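Local coordinates for putative capsid protein of prophage (Escherichia coli CFT073, PDB 3BQW) that is of unknown function but probably builds the protein shell of a phage as a major capsid protein, at residues A[28-33]-A[206-211]; A[32-37]-A[238-243]; A[143-148]-A[281-286]; A[248-251]-A[257-260]. One frame throughout, in Å; residues are numbered along the deposited sequence.

Interaction 1: A[28-33]-A[206-211]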
loop_
_atom_site.group_PDB
_atom_site.type_symbol
_atom_site.label_atom_id
_atom_site.label_comp_id
_atom_site.label_asym_id
_atom_site.label_seq_id
_atom_site.Cartn_x
_atom_site.Cartn_y
_atom_site.Cartn_z
ATOM N N SER A 28 4.992 -4.402 -5.151
ATOM C CA SER A 28 4.088 -3.836 -4.156
ATOM C C SER A 28 2.786 -3.392 -4.829
ATOM O O SER A 28 2.728 -3.213 -6.048
ATOM C CB SER A 28 4.723 -2.607 -3.492
ATOM O OG SER A 28 5.849 -2.980 -2.743
ATOM N N PRO A 29 1.725 -3.223 -4.037
ATOM C CA PRO A 29 0.458 -2.778 -4.583
ATOM C C PRO A 29 0.528 -1.432 -5.320
ATOM O O PRO A 29 1.541 -0.709 -5.259
ATOM C CB PRO A 29 -0.415 -2.691 -3.340
ATOM C CG PRO A 29 0.170 -3.612 -2.422
ATOM C CD PRO A 29 1.615 -3.515 -2.607
ATOM N N LEU A 30 -0.549 -1.109 -6.013
ATOM C CA LEU A 30 -0.548 -0.030 -6.997
ATOM C C LEU A 30 -0.216 1.382 -6.474
ATOM O O LEU A 30 0.630 2.045 -7.029
ATOM C CB LEU A 30 -1.890 0.004 -7.728
ATOM C CG LEU A 30 -2.002 1.014 -8.891
ATOM C CD1 LEU A 30 -1.127 0.611 -10.020
ATOM C CD2 LEU A 30 -3.467 1.208 -9.316
ATOM N N PHE A 31 -0.925 1.856 -5.451
ATOM C CA PHE A 31 -0.700 3.215 -4.929
ATOM C C PHE A 31 0.714 3.361 -4.380
ATOM O O PHE A 31 1.386 4.365 -4.646
ATOM C CB PHE A 31 -1.741 3.588 -3.893
ATOM C CG PHE A 31 -3.049 4.027 -4.489
ATOM C CD1 PHE A 31 -3.892 3.111 -5.132
ATOM C CD2 PHE A 31 -3.436 5.366 -4.442
ATOM C CE1 PHE A 31 -5.124 3.525 -5.684
ATOM C CE2 PHE A 31 -4.664 5.784 -5.006
ATOM C CZ PHE A 31 -5.502 4.857 -5.620
ATOM N N THR A 32 1.187 2.319 -3.686
ATOM C CA THR A 32 2.551 2.282 -3.229
ATOM C C THR A 32 3.535 2.417 -4.403
ATOM O O THR A 32 4.468 3.254 -4.376
ATOM C CB THR A 32 2.831 1.021 -2.458
ATOM O OG1 THR A 32 1.908 0.928 -1.355
ATOM C CG2 THR A 32 4.290 1.020 -1.959
ATOM N N THR A 33 3.294 1.638 -5.445
ATOM C CA THR A 33 4.157 1.639 -6.597
ATOM C C THR A 33 4.138 2.961 -7.382
ATOM O O THR A 33 5.170 3.414 -7.848
ATOM C CB THR A 33 3.794 0.464 -7.506
ATOM O OG1 THR A 33 3.954 -0.757 -6.757
ATOM C CG2 THR A 33 4.710 0.428 -8.751
ATOM N N VAL A 206 -2.695 10.160 -14.749
ATOM C CA VAL A 206 -3.264 8.870 -14.372
ATOM C C VAL A 206 -4.622 9.048 -13.680
ATOM O O VAL A 206 -4.803 9.952 -12.872
ATOM C CB VAL A 206 -2.262 8.022 -13.523
ATOM C CG1 VAL A 206 -1.966 8.665 -12.150
ATOM C CG2 VAL A 206 -2.752 6.572 -13.414
ATOM N N MET A 207 -5.600 8.231 -14.084
ATOM C CA MET A 207 -6.896 8.151 -13.409
ATOM C C MET A 207 -7.102 6.710 -12.916
ATOM O O MET A 207 -7.220 5.802 -13.724
ATOM C CB MET A 207 -8.054 8.613 -14.306
ATOM C CG MET A 207 -9.410 8.756 -13.565
ATOM S SD MET A 207 -10.813 9.528 -14.435
ATOM C CE MET A 207 -10.907 8.620 -15.939
ATOM N N ILE A 208 -7.084 6.533 -11.588
ATOM C CA ILE A 208 -7.339 5.260 -10.924
ATOM C C ILE A 208 -8.773 5.227 -10.381
ATOM O O ILE A 208 -9.189 6.126 -9.650
ATOM C CB ILE A 208 -6.345 5.008 -9.787
ATOM C CG1 ILE A 208 -4.902 5.186 -10.301
ATOM C CG2 ILE A 208 -6.538 3.596 -9.240
ATOM C CD1 ILE A 208 -3.964 5.742 -9.316
ATOM N N MET A 209 -9.528 4.196 -10.786
ATOM C CA MET A 209 -10.983 4.153 -10.642
ATOM C C MET A 209 -11.386 2.868 -9.949
ATOM O O MET A 209 -10.891 1.813 -10.301
ATOM C CB MET A 209 -11.663 4.072 -12.016
ATOM C CG MET A 209 -11.507 5.232 -12.894
ATOM S SD MET A 209 -12.235 4.948 -14.501
ATOM C CE MET A 209 -10.772 4.503 -15.372
ATOM N N GLY A 210 -12.336 2.969 -9.019
ATOM C CA GLY A 210 -13.083 1.819 -8.557
ATOM C C GLY A 210 -13.984 1.283 -9.665
ATOM O O GLY A 210 -14.170 1.941 -10.703
ATOM N N ALA A 211 -14.558 0.099 -9.419
ATOM C CA ALA A 211 -15.343 -0.665 -10.392
ATOM C C ALA A 211 -16.612 0.019 -10.836
ATOM O O ALA A 211 -17.019 -0.092 -11.990
ATOM C CB ALA A 211 -15.691 -2.074 -9.814
#
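F31 and I208 mark the closest backbone approach, 9.2 Å from CA to CA, so the short helix that begins at L30 and strand 206-209 meet through side chains alone. The pairing is a helix laid on a beta sheet, in a chain whose family makes an HK97-like capsid fold likely. From the strand I208 does all the touching, its CB directed at the helix. With chi1 at -52° its CG1 lies beside the backbone N, while CG2 lies anti to that N and reaches two partners. L30 CD2 is 3.9 Å from I208 CG2, the two side chains sliding past each other in opposite directions. F31 and I208 approach from opposite directions, with I208 CG2 3.8 Å from F31 CE1. All three residues are buried, and the ring is fixed further by an edge-to-face meeting with Y262. Behind the helix, E137 of helix 113-146 is hydrogen-bonded to F31 N and to T32 OG1, which ties the start of this short helix to the long one. P29 O, at the N-cap position, accepts the backbone hydrogen bond of T33 N. The last touch is a methyl over a ring face: I208 CD1 lies above F31, 4.1 Å from CZ.

Interaction 2: A[32-37]-A[238-243]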
loop_
_atom_site.group_PDB
_atom_site.type_symbol
_atom_site.label_atom_id
_atom_site.label_comp_id
_atom_site.label_asym_id
_atom_site.label_seq_id
_atom_site.Cartn_x
_atom_site.Cartn_y
_atom_site.Cartn_z
ATOM N N THR A 32 1.187 2.319 -3.686
ATOM C CA THR A 32 2.551 2.282 -3.229
ATOM C C THR A 32 3.535 2.417 -4.403
ATOM O O THR A 32 4.468 3.254 -4.376
ATOM C CB THR A 32 2.831 1.021 -2.458
ATOM O OG1 THR A 32 1.908 0.928 -1.355
ATOM C CG2 THR A 32 4.290 1.020 -1.959
ATOM N N THR A 33 3.294 1.638 -5.445
ATOM C CA THR A 33 4.157 1.639 -6.597
ATOM C C THR A 33 4.138 2.961 -7.382
ATOM O O THR A 33 5.170 3.414 -7.848
ATOM C CB THR A 33 3.794 0.464 -7.506
ATOM O OG1 THR A 33 3.954 -0.757 -6.757
ATOM C CG2 THR A 33 4.710 0.428 -8.751
ATOM N N LEU A 34 2.968 3.555 -7.573
ATOM C CA LEU A 34 2.882 4.766 -8.366
ATOM C C LEU A 34 3.379 5.973 -7.585
ATOM O O LEU A 34 4.120 6.808 -8.120
ATOM C CB LEU A 34 1.436 5.016 -8.814
ATOM C CG LEU A 34 0.890 4.080 -9.891
ATOM C CD1 LEU A 34 -0.587 4.299 -10.079
ATOM C CD2 LEU A 34 1.641 4.290 -11.183
ATOM N N PHE A 35 2.976 6.061 -6.317
ATOM C CA PHE A 35 3.050 7.320 -5.596
ATOM C C PHE A 35 3.979 7.305 -4.375
ATOM O O PHE A 35 4.290 8.363 -3.832
ATOM C CB PHE A 35 1.613 7.766 -5.200
ATOM C CG PHE A 35 0.679 7.913 -6.373
ATOM C CD1 PHE A 35 1.010 8.750 -7.445
ATOM C CD2 PHE A 35 -0.538 7.254 -6.398
ATOM C CE1 PHE A 35 0.169 8.891 -8.536
ATOM C CE2 PHE A 35 -1.397 7.394 -7.485
ATOM C CZ PHE A 35 -1.048 8.219 -8.558
ATOM N N PHE A 36 4.399 6.115 -3.939
ATOM C CA PHE A 36 5.295 5.959 -2.796
ATOM C C PHE A 36 6.364 4.904 -3.062
ATOM O O PHE A 36 6.618 4.041 -2.203
ATOM C CB PHE A 36 4.512 5.569 -1.542
ATOM C CG PHE A 36 3.371 6.486 -1.218
ATOM C CD1 PHE A 36 3.539 7.547 -0.352
ATOM C CD2 PHE A 36 2.109 6.272 -1.786
ATOM C CE1 PHE A 36 2.467 8.391 -0.063
ATOM C CE2 PHE A 36 1.060 7.104 -1.515
ATOM C CZ PHE A 36 1.229 8.170 -0.649
ATOM N N PRO A 37 6.988 4.943 -4.260
ATOM C CA PRO A 37 7.845 3.834 -4.690
ATOM C C PRO A 37 9.235 3.787 -4.057
ATOM O O PRO A 37 9.873 2.723 -4.040
ATOM C CB PRO A 37 7.982 4.073 -6.203
ATOM C CG PRO A 37 7.920 5.538 -6.331
ATOM C CD PRO A 37 6.924 5.995 -5.286
ATOM N N GLU A 238 1.379 2.477 -17.011
ATOM C CA GLU A 238 1.195 1.183 -17.665
ATOM C C GLU A 238 2.170 0.111 -17.176
ATOM O O GLU A 238 1.790 -1.027 -16.893
ATOM C CB GLU A 238 1.336 1.390 -19.167
ATOM C CG GLU A 238 0.726 0.326 -19.948
ATOM C CD GLU A 238 0.751 0.600 -21.432
ATOM O OE1 GLU A 238 0.938 1.768 -21.888
ATOM O OE2 GLU A 238 0.588 -0.410 -22.145
ATOM N N LEU A 239 3.436 0.471 -17.102
ATOM C CA LEU A 239 4.448 -0.379 -16.481
ATOM C C LEU A 239 4.079 -0.838 -15.057
ATOM O O LEU A 239 4.259 -2.007 -14.696
ATOM C CB LEU A 239 5.773 0.380 -16.414
ATOM C CG LEU A 239 6.938 -0.013 -17.315
ATOM C CD1 LEU A 239 6.594 -0.023 -18.810
ATOM C CD2 LEU A 239 8.074 0.977 -16.989
ATOM N N ALA A 240 3.597 0.087 -14.238
ATOM C CA ALA A 240 3.191 -0.254 -12.874
ATOM C C ALA A 240 2.110 -1.347 -12.779
ATOM O O ALA A 240 2.056 -2.043 -11.772
ATOM C CB ALA A 240 2.740 0.987 -12.129
ATOM N N CYS A 241 1.265 -1.503 -13.797
ATOM C CA CYS A 241 0.171 -2.486 -13.765
ATOM C C CYS A 241 0.532 -3.907 -14.195
ATOM O O CYS A 241 -0.196 -4.856 -13.879
ATOM C CB CYS A 241 -0.971 -2.031 -14.671
ATOM S SG CYS A 241 -1.811 -0.529 -14.164
ATOM N N LYS A 242 1.623 -4.055 -14.950
ATOM C CA LYS A 242 1.974 -5.346 -15.561
ATOM C C LYS A 242 2.158 -6.462 -14.523
ATOM O O LYS A 242 1.828 -7.612 -14.800
ATOM C CB LYS A 242 3.209 -5.209 -16.472
ATOM C CG LYS A 242 2.892 -4.414 -17.786
ATOM C CD LYS A 242 3.999 -4.494 -18.866
ATOM C CE LYS A 242 3.799 -5.696 -19.820
ATOM N NZ LYS A 242 5.087 -6.233 -20.420
ATOM N N ASN A 243 2.614 -6.125 -13.319
ATOM C CA ASN A 243 2.770 -7.124 -12.264
ATOM C C ASN A 243 1.645 -7.217 -11.243
ATOM O O ASN A 243 1.745 -7.995 -10.298
ATOM C CB ASN A 243 4.112 -6.914 -11.598
ATOM C CG ASN A 243 5.258 -7.047 -12.603
ATOM O OD1 ASN A 243 5.474 -8.115 -13.187
ATOM N ND2 ASN A 243 5.932 -5.939 -12.867
#
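L34, one of the two residues that reach A240 across this contact, also lays its CB over one face of the neighbouring F35 ring, 3.7 Å above the plane and over its centre. F35 meets F345 edge-to-face and packs on V206 and I208 of strand 206-209, so the ring lies against the sheet while L34 turns to the second helix. A chi1 of -72° sets L34 CG beside the backbone N; CD1 continues the chain (chi2 171°), and the other branch, CD2, turns to A240, 3.6 Å from its CB. That one methyl is the whole of the second helix's share: T33 CG2 approaches it too, at 4.0 Å from A240 CB. Here two short helices, 30-35 and 236-241, pack against each other above a mixed beta sheet, with T33 and A240 6.6 Å apart from CA to CA, a close approach consistent with their small side chains. The T33 hydroxyl takes no part, since OG1 turns back to the carbonyls of S28 and P29. A240 and T33 are partly exposed, whereas L34 lies deeper and also touches I208. On the other side of the second helix, C241 packs against V248 and F250, and E238 OE1 is hydrogen-bonded to Y253 OH.

Interaction 3: A[143-148]-A[281-286]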
loop_
_atom_site.group_PDB
_atom_site.type_symbol
_atom_site.label_atom_id
_atom_site.label_comp_id
_atom_site.label_asym_id
_atom_site.label_seq_id
_atom_site.Cartn_x
_atom_site.Cartn_y
_atom_site.Cartn_z
ATOM N N ALA A 143 -4.008 8.213 2.534
ATOM C CA ALA A 143 -3.304 9.485 2.451
ATOM C C ALA A 143 -3.718 10.258 1.194
ATOM O O ALA A 143 -4.069 11.416 1.268
ATOM C CB ALA A 143 -1.795 9.271 2.483
ATOM N N VAL A 144 -3.697 9.586 0.051
ATOM C CA VAL A 144 -4.031 10.183 -1.244
ATOM C C VAL A 144 -5.483 10.644 -1.293
ATOM O O VAL A 144 -5.761 11.713 -1.833
ATOM C CB VAL A 144 -3.743 9.170 -2.402
ATOM C CG1 VAL A 144 -4.430 9.590 -3.711
ATOM C CG2 VAL A 144 -2.237 9.009 -2.583
ATOM N N THR A 145 -6.404 9.858 -0.721
ATOM C CA THR A 145 -7.835 10.111 -0.884
ATOM C C THR A 145 -8.458 10.985 0.206
ATOM O O THR A 145 -9.526 11.565 -0.002
ATOM C CB THR A 145 -8.641 8.797 -1.013
ATOM O OG1 THR A 145 -8.505 7.997 0.177
ATOM C CG2 THR A 145 -8.171 7.994 -2.242
ATOM N N THR A 146 -7.825 11.042 1.378
ATOM C CA THR A 146 -8.352 11.818 2.514
ATOM C C THR A 146 -7.321 12.755 3.133
ATOM O O THR A 146 -7.664 13.529 4.004
ATOM C CB THR A 146 -8.843 10.891 3.664
ATOM O OG1 THR A 146 -7.720 10.250 4.309
ATOM C CG2 THR A 146 -9.854 9.842 3.157
ATOM N N GLY A 147 -6.057 12.644 2.727
ATOM C CA GLY A 147 -4.949 13.346 3.379
ATOM C C GLY A 147 -4.587 12.878 4.775
ATOM O O GLY A 147 -3.742 13.495 5.423
ATOM N N LYS A 148 -5.221 11.816 5.257
ATOM C CA LYS A 148 -5.024 11.359 6.640
ATOM C C LYS A 148 -4.776 9.852 6.811
ATOM O O LYS A 148 -5.277 9.015 6.057
ATOM C CB LYS A 148 -6.221 11.744 7.497
ATOM C CG LYS A 148 -6.456 13.244 7.581
ATOM C CD LYS A 148 -7.901 13.520 7.954
ATOM C CE LYS A 148 -8.091 14.979 8.260
ATOM N NZ LYS A 148 -9.472 15.186 8.746
ATOM N N LEU A 281 -15.167 5.674 -6.060
ATOM C CA LEU A 281 -14.095 6.680 -6.065
ATOM C C LEU A 281 -13.150 6.564 -7.273
ATOM O O LEU A 281 -12.841 5.452 -7.744
ATOM C CB LEU A 281 -13.228 6.589 -4.799
ATOM C CG LEU A 281 -13.918 6.777 -3.446
ATOM C CD1 LEU A 281 -12.893 6.580 -2.280
ATOM C CD2 LEU A 281 -14.636 8.118 -3.352
ATOM N N LEU A 282 -12.694 7.730 -7.741
ATOM C CA LEU A 282 -11.626 7.835 -8.746
ATOM C C LEU A 282 -10.610 8.822 -8.194
ATOM O O LEU A 282 -10.974 9.788 -7.495
ATOM C CB LEU A 282 -12.140 8.334 -10.120
ATOM C CG LEU A 282 -12.676 9.766 -10.288
ATOM C CD1 LEU A 282 -11.488 10.745 -10.602
ATOM C CD2 LEU A 282 -13.812 9.887 -11.356
ATOM N N VAL A 283 -9.345 8.575 -8.515
ATOM C CA VAL A 283 -8.233 9.391 -8.086
ATOM C C VAL A 283 -7.494 9.878 -9.318
ATOM O O VAL A 283 -7.161 9.099 -10.202
ATOM C CB VAL A 283 -7.264 8.597 -7.201
ATOM C CG1 VAL A 283 -6.053 9.443 -6.813
ATOM C CG2 VAL A 283 -7.967 8.088 -5.955
ATOM N N LEU A 284 -7.280 11.184 -9.381
ATOM C CA LEU A 284 -6.473 11.794 -10.416
ATOM C C LEU A 284 -5.136 12.157 -9.813
ATOM O O LEU A 284 -5.083 12.812 -8.767
ATOM C CB LEU A 284 -7.162 13.027 -10.963
ATOM C CG LEU A 284 -8.353 12.685 -11.862
ATOM C CD1 LEU A 284 -9.279 13.918 -11.944
ATOM C CD2 LEU A 284 -7.875 12.179 -13.247
ATOM N N GLY A 285 -4.062 11.709 -10.452
ATOM C CA GLY A 285 -2.717 12.015 -9.981
ATOM C C GLY A 285 -1.705 12.083 -11.098
ATOM O O GLY A 285 -2.052 11.976 -12.283
ATOM N N ASN A 286 -0.450 12.259 -10.711
ATOM C CA ASN A 286 0.673 12.375 -11.658
ATOM C C ASN A 286 1.731 11.368 -11.212
ATOM O O ASN A 286 2.208 11.414 -10.083
ATOM C CB ASN A 286 1.216 13.818 -11.713
ATOM C CG ASN A 286 2.145 14.066 -12.918
ATOM O OD1 ASN A 286 3.220 13.481 -13.018
ATOM N ND2 ASN A 286 1.713 14.918 -13.842
#
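V144 and V283 meet because both hold CG1 anti to the backbone N, at chi1 164° and 177°, and these two methyls are thereby carried toward each other between helix and strand. V144 CG1 comes within 3.5 Å of V283 CG1, a close methyl-to-methyl approach, with the side chains inclined to each other. The second branch of V283 has a different partner: its CG2 lies 3.7 Å from T145 CG2, and here the side chains cross at about a right angle. T145 is set for this by a chi1 of 62°, which places OG1 between the backbone N and the carbonyl carbon and leaves the methyl beside the N. The hydroxyl is not lost to the apolar interface, for OG1 is hydrogen-bonded to V141 O one turn earlier in the helix. Thus one valine, branched at CB, serves two consecutive helix residues with one methyl each, and the main chains stay 7.2 Å apart between the CA atoms of T145 and V283. Beyond the contact the helix runs out. G147 leaves helical geometry with positive phi, and K148 N returns a bond to T146 OG1 at 3.1 Å, an ST turn that leads into strand 148-151. The contact therefore lays the C-terminal end of the long helix 113-146 on strand 281-285. That strand lies between 206-209 and 346-349 in the mixed sheet, and T347 of the latter touches both T145 and V283. V144 also packs against F36, just after helix 30-35, and against F345, just before strand 346-349.

Interaction 4: A[248-251]-A[257-260]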
loop_
_atom_site.group_PDB
_atom_site.type_symbol
_atom_site.label_atom_id
_atom_site.label_comp_id
_atom_site.label_asym_id
_atom_site.label_seq_id
_atom_site.Cartn_x
_atom_site.Cartn_y
_atom_site.Cartn_z
ATOM N N VAL A 248 -5.697 -5.176 -10.641
ATOM C CA VAL A 248 -5.609 -3.949 -11.401
ATOM C C VAL A 248 -5.773 -4.287 -12.875
ATOM O O VAL A 248 -5.296 -5.320 -13.331
ATOM C CB VAL A 248 -4.215 -3.317 -11.138
ATOM C CG1 VAL A 248 -3.732 -2.513 -12.277
ATOM C CG2 VAL A 248 -4.249 -2.509 -9.845
ATOM N N SER A 249 -6.466 -3.422 -13.605
ATOM C CA SER A 249 -6.605 -3.565 -15.015
ATOM C C SER A 249 -6.320 -2.234 -15.686
ATOM O O SER A 249 -6.952 -1.214 -15.380
ATOM C CB SER A 249 -8.015 -4.020 -15.365
ATOM O OG SER A 249 -8.159 -4.036 -16.775
ATOM N N PHE A 250 -5.364 -2.257 -16.599
ATOM C CA PHE A 250 -5.031 -1.122 -17.402
ATOM C C PHE A 250 -5.962 -1.106 -18.598
ATOM O O PHE A 250 -6.041 -2.074 -19.334
ATOM C CB PHE A 250 -3.573 -1.148 -17.868
ATOM C CG PHE A 250 -3.131 0.157 -18.465
ATOM C CD1 PHE A 250 -2.614 1.150 -17.668
ATOM C CD2 PHE A 250 -3.288 0.400 -19.806
ATOM C CE1 PHE A 250 -2.254 2.371 -18.201
ATOM C CE2 PHE A 250 -2.915 1.609 -20.355
ATOM C CZ PHE A 250 -2.410 2.602 -19.550
ATOM N N LYS A 251 -6.658 0.014 -18.775
ATOM C CA LYS A 251 -7.727 0.122 -19.757
ATOM C C LYS A 251 -7.333 0.845 -21.032
ATOM O O LYS A 251 -7.971 0.642 -22.064
ATOM C CB LYS A 251 -8.932 0.844 -19.128
ATOM C CG LYS A 251 -9.605 0.059 -18.025
ATOM C CD LYS A 251 -10.062 -1.307 -18.525
ATOM C CE LYS A 251 -10.782 -2.038 -17.456
ATOM N NZ LYS A 251 -11.132 -3.405 -17.839
ATOM N N LEU A 257 -4.105 10.882 -20.351
ATOM C CA LEU A 257 -4.561 10.347 -19.078
ATOM C C LEU A 257 -4.664 8.833 -19.142
ATOM O O LEU A 257 -5.466 8.294 -19.897
ATOM C CB LEU A 257 -5.935 10.920 -18.763
ATOM C CG LEU A 257 -6.539 10.753 -17.375
ATOM C CD1 LEU A 257 -5.686 11.479 -16.375
ATOM C CD2 LEU A 257 -7.983 11.312 -17.361
ATOM N N ALA A 258 -3.830 8.148 -18.365
ATOM C CA ALA A 258 -3.849 6.688 -18.308
ATOM C C ALA A 258 -5.019 6.260 -17.446
ATOM O O ALA A 258 -5.328 6.914 -16.444
ATOM C CB ALA A 258 -2.550 6.143 -17.734
ATOM N N LEU A 259 -5.637 5.145 -17.833
ATOM C CA LEU A 259 -6.873 4.670 -17.233
ATOM C C LEU A 259 -6.658 3.313 -16.593
ATOM O O LEU A 259 -6.321 2.341 -17.261
ATOM C CB LEU A 259 -7.984 4.574 -18.286
ATOM C CG LEU A 259 -8.335 5.797 -19.134
ATOM C CD1 LEU A 259 -9.238 5.335 -20.291
ATOM C CD2 LEU A 259 -9.004 6.947 -18.318
ATOM N N ILE A 260 -6.855 3.272 -15.284
ATOM C CA ILE A 260 -6.609 2.107 -14.451
ATOM C C ILE A 260 -7.860 1.867 -13.597
ATOM O O ILE A 260 -8.344 2.781 -12.911
ATOM C CB ILE A 260 -5.366 2.321 -13.518
ATOM C CG1 ILE A 260 -4.100 2.664 -14.332
ATOM C CG2 ILE A 260 -5.110 1.072 -12.648
ATOM C CD1 ILE A 260 -2.790 2.818 -13.463
#
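F250 and I260 face each other as an antiparallel non-hydrogen-bonded pair, with CA atoms 4.7 Å apart, and their side chains form the tight part of this contact. F250 has chi1 -168°, its CG anti to the backbone N, and this swings the ring along the partner strand. CE1 of F250 reaches A258 CB at 3.8 Å, while CD1 lies near the CG1 branch of I260. One face of the same ring is roofed by L259 O, 3.9 Å above the plane and offset toward the rim. The other branch of I260, CG2, stands 3.9 Å from V248 CG1, the two side chains inclined to each other. Helix 236-241 covers this packed side, C241 touching both V248 and I260 and E238 lying on F250.

S249 and K251 make up the looser side, where both are partly exposed. Backbone atoms do more of the work here: K251 N donates to L259 O at 2.8 Å in an almost straight bond, with the donor tilted 23° from the carbonyl plane. I260 CA adds a CH...O contact to S249 O. K251 starts toward L259, its CB 3.9 Å from L259 CB, but a bend at chi2 leads the rest of the chain away, and NZ makes a weak hydrogen bond back to S249 OG. Further backbone bonds join S249 to V261 and L259 to G252. With a short connection between the strands, which run at 141° to each other, this is a twisted beta hairpin, with strand 257-267 also paired in parallel to 206-209.

From the N terminus, helix 30-35 opens two loops in succession: interaction 1 closes the first at strand 206-209, and interaction 2 closes a longer one at helix 236-241. The two share T32 and T33. Interaction 3 starts within both loops, at the end of helix 113-146, and closes after them at strand 281-285, so it crosses each. Interaction 4 is a local hairpin, formed after interactions 1 and 2 have closed and lying wholly between the segments of interaction 3. Strands 281-285, 206-209, 257-267 and 248-254 are successive neighbours in one mixed sheet. Interactions 1 and 3 lay helices 30-35 and 113-146 on that sheet, interaction 2 joins helix 236-241 to the first, and interaction 4 is its hairpin.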